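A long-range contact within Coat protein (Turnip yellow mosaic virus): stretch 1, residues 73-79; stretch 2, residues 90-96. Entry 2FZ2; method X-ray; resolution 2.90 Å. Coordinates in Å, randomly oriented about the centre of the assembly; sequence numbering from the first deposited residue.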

# COMPACT_ATOMS: atom_id res chain seq x y z
N SER D 73 -14.15 112.10 -26.59
CA SER D 73 -13.39 112.27 -27.82
C SER D 73 -13.51 113.72 -28.27
O SER D 73 -14.55 114.36 -28.08
CB SER D 73 -13.90 111.32 -28.91
OG SER D 73 -15.31 111.38 -29.06
N LEU D 74 -12.46 114.24 -28.88
CA LEU D 74 -12.50 115.62 -29.31
C LEU D 74 -11.53 115.89 -30.45
O LEU D 74 -10.40 115.41 -30.43
CB LEU D 74 -12.13 116.52 -28.13
CG LEU D 74 -11.70 117.93 -28.50
CD1 LEU D 74 -12.92 118.67 -28.99
CD2 LEU D 74 -11.08 118.65 -27.31
N TRP D 75 -11.98 116.65 -31.43
CA TRP D 75 -11.12 116.99 -32.55
C TRP D 75 -11.61 118.27 -33.16
O TRP D 75 -12.67 118.78 -32.81
CB TRP D 75 -11.14 115.90 -33.61
CG TRP D 75 -12.45 115.81 -34.32
CD1 TRP D 75 -12.85 116.51 -35.42
CD2 TRP D 75 -13.56 114.99 -33.95
NE1 TRP D 75 -14.14 116.17 -35.76
CE2 TRP D 75 -14.60 115.24 -34.87
CE3 TRP D 75 -13.78 114.06 -32.92
CZ2 TRP D 75 -15.83 114.61 -34.80
CZ3 TRP D 75 -15.01 113.43 -32.85
CH2 TRP D 75 -16.01 113.71 -33.78
N VAL D 76 -10.84 118.79 -34.09
CA VAL D 76 -11.19 120.02 -34.77
C VAL D 76 -11.15 119.74 -36.26
O VAL D 76 -10.29 119.00 -36.75
CB VAL D 76 -10.19 121.12 -34.46
CG1 VAL D 76 -8.78 120.56 -34.61
CG2 VAL D 76 -10.40 122.31 -35.38
N THR D 77 -12.09 120.33 -36.98
CA THR D 77 -12.17 120.14 -38.41
C THR D 77 -12.01 121.43 -39.17
O THR D 77 -12.55 122.48 -38.78
CB THR D 77 -13.51 119.57 -38.83
OG1 THR D 77 -14.00 118.62 -37.87
CG2 THR D 77 -13.38 118.96 -40.19
N ILE D 78 -11.28 121.37 -40.27
CA ILE D 78 -11.13 122.54 -41.11
C ILE D 78 -11.98 122.22 -42.32
O ILE D 78 -11.73 121.22 -43.00
CB ILE D 78 -9.72 122.74 -41.59
CG1 ILE D 78 -8.77 122.71 -40.40
CG2 ILE D 78 -9.62 124.04 -42.37
CD1 ILE D 78 -7.51 123.51 -40.59
N HIS D 79 -12.99 123.04 -42.58
CA HIS D 79 -13.85 122.78 -43.71
C HIS D 79 -13.55 123.80 -44.76
O HIS D 79 -13.85 124.98 -44.59
CB HIS D 79 -15.30 122.87 -43.30
CG HIS D 79 -15.65 121.95 -42.17
ND1 HIS D 79 -15.42 122.28 -40.86
CD2 HIS D 79 -16.23 120.73 -42.17
CE1 HIS D 79 -15.84 121.29 -40.08
NE2 HIS D 79 -16.34 120.34 -40.85
N THR D 90 -3.39 129.94 -45.15
CA THR D 90 -2.51 129.25 -44.22
C THR D 90 -3.21 129.13 -42.89
O THR D 90 -3.65 130.12 -42.31
CB THR D 90 -1.19 129.99 -43.99
OG1 THR D 90 -0.37 129.89 -45.15
CG2 THR D 90 -0.46 129.38 -42.82
N VAL D 91 -3.29 127.91 -42.40
CA VAL D 91 -3.93 127.66 -41.13
C VAL D 91 -3.02 126.90 -40.19
O VAL D 91 -2.40 125.90 -40.58
CB VAL D 91 -5.18 126.84 -41.31
CG1 VAL D 91 -6.00 126.87 -40.06
CG2 VAL D 91 -5.96 127.39 -42.48
N GLY D 92 -2.96 127.39 -38.96
CA GLY D 92 -2.12 126.77 -37.96
C GLY D 92 -2.99 126.18 -36.89
O GLY D 92 -4.03 126.75 -36.54
N VAL D 93 -2.56 125.04 -36.36
CA VAL D 93 -3.33 124.36 -35.35
C VAL D 93 -2.52 123.67 -34.29
O VAL D 93 -1.50 123.04 -34.56
CB VAL D 93 -4.21 123.28 -35.99
CG1 VAL D 93 -4.94 122.50 -34.92
CG2 VAL D 93 -5.16 123.92 -36.94
N CYS D 94 -3.00 123.78 -33.06
CA CYS D 94 -2.33 123.14 -31.96
C CYS D 94 -3.16 122.92 -30.73
O CYS D 94 -3.82 123.82 -30.21
CB CYS D 94 -1.08 123.92 -31.59
SG CYS D 94 0.09 122.85 -30.79
N TRP D 95 -3.13 121.68 -30.27
CA TRP D 95 -3.86 121.29 -29.08
C TRP D 95 -2.87 121.49 -27.94
O TRP D 95 -1.72 121.08 -28.04
CB TRP D 95 -4.29 119.83 -29.17
CG TRP D 95 -5.48 119.59 -30.05
CD1 TRP D 95 -5.53 118.84 -31.18
CD2 TRP D 95 -6.81 120.08 -29.84
NE1 TRP D 95 -6.80 118.83 -31.70
CE2 TRP D 95 -7.61 119.58 -30.89
CE3 TRP D 95 -7.39 120.89 -28.86
CZ2 TRP D 95 -8.96 119.87 -30.99
CZ3 TRP D 95 -8.74 121.17 -28.96
CH2 TRP D 95 -9.51 120.67 -30.02
N VAL D 96 -3.33 122.10 -26.86
CA VAL D 96 -2.45 122.37 -25.75
C VAL D 96 -3.24 122.51 -24.43
O VAL D 96 -4.40 122.94 -24.43
CB VAL D 96 -1.67 123.66 -26.07
CG1 VAL D 96 -2.32 124.85 -25.43
CG2 VAL D 96 -0.25 123.53 -25.65

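Val76 sits at the middle of an apolar contact between two strands of the coat protein, residues 73-79 and 90-96. Its CG1 atom lies 3.7 Å from CZ2 of Trp95 and 4.3 Å from CG1 of Val93, so one methyl group touches both an aromatic ring and an aliphatic side chain. Trp95 has the largest area covered by the opposing strand. Its six-membered ring reaches across the gap, where CH2 comes within 3.7 Å of CD2 of Leu74 and CZ2 approaches the backbone carbonyl carbon of Trp75, atom C, at 3.8 Å. That carbon lies at the ring edge, near its plane. At the other end of the row, CD1 of Ile78 packs against CG1 of Val91 at 3.7 Å and, more loosely, against CG2 of Val93 at 4.4 Å.

The backbone spacing explains why side chains make most of the bridge. The strands run nearly antiparallel, at 170°, but their axes come no closer than 9.4 Å, and no hydrogen bond joins them. This spacing is too wide for neighbouring strands of one sheet and leaves room for a layer of side chains. Strand alternation supplies that layer: Leu74, Val76 and Ile78 direct their CA-to-CB bonds toward the other strand, as do Val91, Val93 and Trp95. Together the stretches bury 293 Å², held by van der Waals contact and the exclusion of water from apolar surfaces.

On the side of its strand turned from this layer, Trp75 is the start of the polar edge: its CA-to-CB bond points away, and its NE1 makes a weak hydrogen bond to OG1 of Thr77 within the same strand (3.2 Å, with an N-H...O angle of 125°). NE1 of Trp95 is hydrogen-bonded elsewhere in the structure, so this polar atom is satisfied although its ring packs among apolar side chains.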